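Local coordinates for ABC transporter substrate-binding protein (Staphylococcus aureus subsp. aureus NCTC 8325, PDB 3UN6) that probably serves as the ligand-binding component of an ABC-type import system, its natural ligand not established, and binds zinc in the crystal, at residues Gln34-Ile39 with Lys64-Leu69; Met126-Phe131 with Lys206-Gly211. All coordinates share one frame; numbering follows the deposited sequence. Where two conformers were deposited one is given.

Interaction 1: residues Gln34-Ile39 with Lys64-Leu69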
loop_
_atom_site.group_PDB
_atom_site.type_symbol
_atom_site.label_atom_id
_atom_site.label_comp_id
_atom_site.label_asym_id
_atom_site.label_seq_id
_atom_site.Cartn_x
_atom_site.Cartn_y
_atom_site.Cartn_z
ATOM N N GLN A 34 -6.266 -19.754 -22.191
ATOM C CA GLN A 34 -4.947 -19.288 -21.617
ATOM C C GLN A 34 -5.019 -18.957 -20.109
ATOM O O GLN A 34 -6.020 -18.413 -19.631
ATOM C CB GLN A 34 -4.401 -18.095 -22.414
ATOM C CG GLN A 34 -5.282 -16.875 -22.399
ATOM C CD GLN A 34 -4.954 -15.882 -23.501
ATOM O OE1 GLN A 34 -4.999 -14.679 -23.284
ATOM N NE2 GLN A 34 -4.626 -16.385 -24.690
ATOM N N GLN A 35 -3.934 -19.292 -19.398
ATOM C CA GLN A 35 -3.780 -19.132 -17.945
ATOM C C GLN A 35 -4.315 -17.816 -17.345
ATOM O O GLN A 35 -3.913 -16.725 -17.749
ATOM C CB GLN A 35 -2.289 -19.263 -17.600
ATOM C CG GLN A 35 -1.931 -19.234 -16.130
ATOM C CD GLN A 35 -2.255 -20.521 -15.403
ATOM O OE1 GLN A 35 -2.861 -21.439 -15.957
ATOM N NE2 GLN A 35 -1.839 -20.597 -14.149
ATOM N N VAL A 36 -5.191 -17.946 -16.353
ATOM C CA VAL A 36 -5.784 -16.808 -15.670
ATOM C C VAL A 36 -5.041 -16.538 -14.365
ATOM O O VAL A 36 -4.856 -17.445 -13.561
ATOM C CB VAL A 36 -7.272 -17.071 -15.325
ATOM C CG1 VAL A 36 -7.873 -15.870 -14.595
ATOM C CG2 VAL A 36 -8.074 -17.398 -16.592
ATOM N N ILE A 37 -4.584 -15.308 -14.187
ATOM C CA ILE A 37 -3.933 -14.899 -12.954
ATOM C C ILE A 37 -4.914 -13.977 -12.269
ATOM O O ILE A 37 -5.333 -12.979 -12.856
ATOM C CB ILE A 37 -2.617 -14.127 -13.200
ATOM C CG1 ILE A 37 -1.674 -14.947 -14.080
ATOM C CG2 ILE A 37 -1.950 -13.794 -11.889
ATOM C CD1 ILE A 37 -0.382 -14.237 -14.428
ATOM N N LYS A 38 -5.299 -14.332 -11.047
ATOM C CA LYS A 38 -6.209 -13.510 -10.231
ATOM C C LYS A 38 -5.406 -12.759 -9.185
ATOM O O LYS A 38 -4.739 -13.381 -8.335
ATOM C CB LYS A 38 -7.218 -14.372 -9.476
ATOM C CG LYS A 38 -8.354 -14.985 -10.240
ATOM C CD LYS A 38 -9.346 -15.580 -9.182
ATOM C CE LYS A 38 -10.699 -16.000 -9.729
ATOM N NZ LYS A 38 -10.692 -17.264 -10.504
ATOM N N ILE A 39 -5.496 -11.437 -9.193
ATOM C CA ILE A 39 -4.729 -10.633 -8.263
ATOM C C ILE A 39 -5.643 -9.744 -7.481
ATOM O O ILE A 39 -6.492 -9.025 -8.055
ATOM C CB ILE A 39 -3.699 -9.723 -8.975
ATOM C CG1 ILE A 39 -2.746 -10.520 -9.867
ATOM C CG2 ILE A 39 -2.924 -8.887 -7.950
ATOM C CD1 ILE A 39 -1.768 -11.444 -9.155
ATOM N N LYS A 64 -0.205 -13.121 -23.221
ATOM C CA LYS A 64 0.337 -14.388 -22.716
ATOM C C LYS A 64 -0.422 -15.001 -21.518
ATOM O O LYS A 64 -0.177 -16.147 -21.153
ATOM C CB LYS A 64 1.823 -14.209 -22.374
ATOM C CG LYS A 64 2.671 -13.835 -23.584
ATOM C CD LYS A 64 4.146 -13.714 -23.250
ATOM C CE LYS A 64 4.963 -13.422 -24.504
ATOM N NZ LYS A 64 6.420 -13.339 -24.209
ATOM N N TYR A 65 -1.335 -14.241 -20.924
ATOM C CA TYR A 65 -2.119 -14.691 -19.773
ATOM C C TYR A 65 -3.349 -13.784 -19.696
ATOM O O TYR A 65 -3.466 -12.819 -20.466
ATOM C CB TYR A 65 -1.291 -14.573 -18.474
ATOM C CG TYR A 65 -0.791 -13.154 -18.213
ATOM C CD1 TYR A 65 -1.438 -12.308 -17.328
ATOM C CD2 TYR A 65 0.303 -12.648 -18.911
ATOM C CE1 TYR A 65 -0.985 -10.991 -17.127
ATOM C CE2 TYR A 65 0.751 -11.343 -18.723
ATOM C CZ TYR A 65 0.112 -10.527 -17.841
ATOM O OH TYR A 65 0.574 -9.239 -17.686
ATOM N N LYS A 66 -4.272 -14.118 -18.805
ATOM C CA LYS A 66 -5.437 -13.287 -18.535
ATOM C C LYS A 66 -5.268 -12.782 -17.107
ATOM O O LYS A 66 -4.858 -13.532 -16.206
ATOM C CB LYS A 66 -6.738 -14.064 -18.634
ATOM C CG LYS A 66 -7.030 -14.643 -19.988
ATOM C CD LYS A 66 -8.379 -15.345 -19.989
ATOM C CE LYS A 66 -8.609 -16.064 -21.299
ATOM N NZ LYS A 66 -9.885 -16.825 -21.320
ATOM N N LEU A 67 -5.565 -11.511 -16.901
ATOM C CA LEU A 67 -5.433 -10.895 -15.604
ATOM C C LEU A 67 -6.814 -10.537 -15.077
ATOM O O LEU A 67 -7.549 -9.748 -15.691
ATOM C CB LEU A 67 -4.547 -9.648 -15.713
ATOM C CG LEU A 67 -4.245 -8.837 -14.448
ATOM C CD1 LEU A 67 -3.659 -9.715 -13.343
ATOM C CD2 LEU A 67 -3.307 -7.698 -14.794
ATOM N N GLU A 68 -7.182 -11.145 -13.955
ATOM C CA GLU A 68 -8.447 -10.842 -13.306
ATOM C C GLU A 68 -8.116 -10.105 -12.023
ATOM O O GLU A 68 -7.378 -10.629 -11.173
ATOM C CB GLU A 68 -9.258 -12.106 -13.005
ATOM C CG GLU A 68 -10.454 -11.840 -12.079
ATOM C CD GLU A 68 -11.418 -13.013 -11.962
ATOM O OE1 GLU A 68 -12.253 -12.998 -11.021
ATOM O OE2 GLU A 68 -11.352 -13.948 -12.802
ATOM N N LEU A 69 -8.634 -8.884 -11.895
ATOM C CA LEU A 69 -8.399 -8.075 -10.712
ATOM C C LEU A 69 -9.599 -8.229 -9.760
ATOM O O LEU A 69 -10.728 -7.896 -10.102
ATOM C CB LEU A 69 -8.197 -6.619 -11.107
ATOM C CG LEU A 69 -7.031 -6.319 -12.046
ATOM C CD1 LEU A 69 -7.059 -4.842 -12.423
ATOM C CD2 LEU A 69 -5.692 -6.687 -11.419
#
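Gln34 opens the contact by laying its CG against the aliphatic chain of Lys66, 3.6 Å from CE, the two side chains crossing at about a right angle. The lysine is extended beyond CG, which brings its CD and CE up to Gln34. At Gln35 the backbone takes over: its carbonyl O accepts the amide of Lys66 at 2.8 Å, while the end of its side chain leads away from the partner segment and touches His233. Val36 pairs with Lys66 across the strands, and its CG2 meets Lys66 CD at 4.0 Å on the solvent-facing side. Ile37 then bonds both ways, its N reaching Lys66 O in an almost straight bond (2.7 Å, 179° at the hydrogen) and its O receiving Glu68 N. Giving and taking at one residue while its direct partner, Leu67, makes neither bond is the pattern of parallel pairing, here the first beta-alpha-beta unit of the domain, strand 36-41, helix 48-58 and strand 66-71. On the buried face Ile37 CD1 comes obliquely to the Tyr65 ring, 3.6 Å from Tyr65 CD1. Tyr65 CG sits between its own backbone N and carbonyl carbon (chi1 58°), and the ring runs out to a hydroxyl hydrogen-bonded to Asp243; helix 234-250 covers this side through Val236 and Phe240. Lys38 returns to the outer face, side by side with Glu68 and pointing the same way. Lys38 NZ and Glu68 OE2 stay 4.1 Å apart, too far for a salt bridge, though an electrostatic attraction is likely. Ile39 N donates to Glu68 O, and the pairing continues beyond it with Val70. Ile39 CG1 packs 3.7 Å from Leu67 CD1; Ile39 also touches Leu50, and Leu67 touches Leu57, both of helix 48-58.

Interaction 2: residues Met126-Phe131 with Lys206-Gly211; sequences MHLNEF and KTLKHG
Leu128 and Leu208 form the apolar centre of a surface contact between the loop after strand 112-122 and strand 206-210, which pairs antiparallel with that same strand. Strand 206-210 carries a classic beta bulge, Leu208 and Lys209 both facing and bonding to Ile120, and both reach the loop through their side chains. Among the apolar contacts, the two leucines slide past each other in opposite directions, Leu128 CD2 lying 4.2 Å from Leu208 CB. Leu208 also reaches tip to tip toward Phe131, bringing CD1 to the ring edge, 4.1 Å from CE2. That ring is packed further by Leu160 and by an edge-to-face contact with Tyr138. Lys209 bends at chi2 (70°), which turns CD back so that it touches Leu128 CD1 at 3.7 Å, the two side chains crossing at about a right angle. Lys209 NZ also lies near Leu128 CD1.

Polar contacts across the gap are few. Lys206 extends fully, with CG anti to the backbone N (chi1 174°), and its NZ makes a weak hydrogen bond of 3.2 Å to the carbonyl O of selenomethionine Met126. Its CD and CE pass nearly as close to that oxygen.

Within the loop, the turn is closed by its own bonds. Glu130 N donates to His127 O, and the Glu130 carboxylate receives His127 N on OE1 at 2.7 Å, from the anti side and 23° out of the carboxylate plane.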
loop_
_atom_site.group_PDB
_atom_site.type_symbol
_atom_site.label_atom_id
_atom_site.label_comp_id
_atom_site.label_asym_id
_atom_site.label_seq_id
_atom_site.Cartn_x
_atom_site.Cartn_y
_atom_site.Cartn_z
HETATM N N MSE A 126 -7.155 21.304 13.174
HETATM C CA MSE A 126 -6.155 20.854 14.132
HETATM C C MSE A 126 -4.769 21.250 13.624
HETATM O O MSE A 126 -4.541 21.297 12.428
HETATM C CB MSE A 126 -6.284 19.340 14.297
HETATM C CG MSE A 126 -5.453 18.705 15.361
HETATM SE SE MSE A 126 -5.977 16.813 15.459
HETATM C CE MSE A 126 -7.695 17.055 16.358
ATOM N N HIS A 127 -3.865 21.571 14.542
ATOM C CA HIS A 127 -2.499 21.936 14.183
ATOM C C HIS A 127 -1.571 20.936 14.851
ATOM O O HIS A 127 -1.874 20.438 15.928
ATOM C CB HIS A 127 -2.175 23.350 14.663
ATOM C CG HIS A 127 -3.200 24.372 14.274
ATOM N ND1 HIS A 127 -3.237 24.953 13.024
ATOM C CD2 HIS A 127 -4.216 24.928 14.976
ATOM C CE1 HIS A 127 -4.237 25.814 12.970
ATOM N NE2 HIS A 127 -4.846 25.820 14.142
ATOM N N LEU A 128 -0.441 20.637 14.219
ATOM C CA LEU A 128 0.520 19.689 14.802
ATOM C C LEU A 128 0.957 20.076 16.227
ATOM O O LEU A 128 1.290 19.197 17.030
ATOM C CB LEU A 128 1.730 19.508 13.892
ATOM C CG LEU A 128 1.417 18.603 12.710
ATOM C CD1 LEU A 128 2.523 18.646 11.655
ATOM C CD2 LEU A 128 1.181 17.178 13.219
ATOM N N ASN A 129 0.920 21.379 16.536
ATOM C CA ASN A 129 1.257 21.890 17.872
ATOM C C ASN A 129 0.170 21.587 18.897
ATOM O O ASN A 129 0.344 21.833 20.076
ATOM C CB ASN A 129 1.454 23.399 17.828
ATOM C CG ASN A 129 2.548 23.822 16.872
ATOM O OD1 ASN A 129 2.488 24.910 16.296
ATOM N ND2 ASN A 129 3.545 22.962 16.682
ATOM N N GLU A 130 -0.958 21.070 18.436
ATOM C CA GLU A 130 -2.081 20.748 19.308
ATOM C C GLU A 130 -1.665 19.584 20.201
ATOM O O GLU A 130 -1.998 19.545 21.376
ATOM C CB GLU A 130 -3.295 20.291 18.479
ATOM C CG GLU A 130 -4.601 20.969 18.836
ATOM C CD GLU A 130 -4.707 22.355 18.204
ATOM O OE1 GLU A 130 -4.200 22.531 17.078
ATOM O OE2 GLU A 130 -5.314 23.258 18.817
ATOM N N PHE A 131 -0.921 18.643 19.623
ATOM C CA PHE A 131 -0.521 17.430 20.333
ATOM C C PHE A 131 0.429 17.680 21.511
ATOM O O PHE A 131 1.455 18.344 21.368
ATOM C CB PHE A 131 0.092 16.428 19.356
ATOM C CG PHE A 131 -0.855 15.987 18.271
ATOM C CD1 PHE A 131 -1.752 14.949 18.492
ATOM C CD2 PHE A 131 -0.857 16.610 17.033
ATOM C CE1 PHE A 131 -2.632 14.542 17.494
ATOM C CE2 PHE A 131 -1.726 16.201 16.027
ATOM C CZ PHE A 131 -2.615 15.170 16.256
ATOM N N LYS A 206 -8.314 17.259 7.867
ATOM C CA LYS A 206 -7.200 18.131 7.498
ATOM C C LYS A 206 -5.942 17.300 7.326
ATOM O O LYS A 206 -5.669 16.409 8.141
ATOM C CB LYS A 206 -6.978 19.196 8.584
ATOM C CG LYS A 206 -5.742 20.087 8.362
ATOM C CD LYS A 206 -5.681 21.235 9.371
ATOM C CE LYS A 206 -4.470 22.152 9.133
ATOM N NZ LYS A 206 -4.531 23.392 9.974
ATOM N N THR A 207 -5.186 17.573 6.264
ATOM C CA THR A 207 -3.931 16.865 6.012
ATOM C C THR A 207 -2.854 17.435 6.909
ATOM O O THR A 207 -2.468 18.596 6.763
ATOM C CB THR A 207 -3.476 16.982 4.558
ATOM O OG1 THR A 207 -4.511 16.490 3.698
ATOM C CG2 THR A 207 -2.184 16.162 4.329
ATOM N N LEU A 208 -2.386 16.636 7.855
ATOM C CA LEU A 208 -1.355 17.096 8.781
ATOM C C LEU A 208 0.044 16.844 8.256
ATOM O O LEU A 208 0.922 17.671 8.446
ATOM C CB LEU A 208 -1.511 16.427 10.136
ATOM C CG LEU A 208 -2.798 16.769 10.881
ATOM C CD1 LEU A 208 -2.881 15.938 12.134
ATOM C CD2 LEU A 208 -2.815 18.247 11.191
ATOM N N LYS A 209 0.245 15.724 7.564
ATOM C CA LYS A 209 1.578 15.367 7.117
ATOM C C LYS A 209 1.524 14.341 5.984
ATOM O O LYS A 209 0.607 13.520 5.924
ATOM C CB LYS A 209 2.285 14.731 8.331
ATOM C CG LYS A 209 3.720 15.057 8.514
ATOM C CD LYS A 209 3.886 16.483 8.931
ATOM C CE LYS A 209 5.327 16.818 9.216
ATOM N NZ LYS A 209 5.491 18.289 9.462
ATOM N N HIS A 210 2.464 14.425 5.050
ATOM C CA HIS A 210 2.615 13.383 4.060
ATOM C C HIS A 210 3.660 12.399 4.608
ATOM O O HIS A 210 4.526 12.777 5.384
ATOM C CB HIS A 210 2.986 13.950 2.683
ATOM C CG HIS A 210 1.807 14.486 1.936
ATOM N ND1 HIS A 210 1.506 15.827 1.873
ATOM C CD2 HIS A 210 0.813 13.845 1.277
ATOM C CE1 HIS A 210 0.394 15.995 1.182
ATOM N NE2 HIS A 210 -0.048 14.807 0.810
ATOM N N GLY A 211 3.556 11.132 4.236
ATOM C CA GLY A 211 4.518 10.129 4.705
ATOM C C GLY A 211 5.945 10.575 4.455
ATOM O O GLY A 211 6.816 10.389 5.302
#

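How the interactions relate
The two contacts lie on opposite sides of the chain's centre, their centres 42 Å apart and their nearest atoms about 24 Å apart. Along the chain interaction 1 is complete before interaction 2 begins. No sheet is shared. Interaction 1 joins the edge strand 66-71 to strand 36-41 in the five-stranded sheet, whereas interaction 2 sets a loop against Lys206, Leu208 and Lys209 of strand 206-210 in the other mixed sheet. Two separate sheets fit the two-lobed architecture of periplasmic-binding-protein relatives, with a ligand cleft probably between the lobes. The Ile39 side chain is about 13 Å from a bound zinc ion, interaction 2 lies away from that site, and neither contact forms part of it.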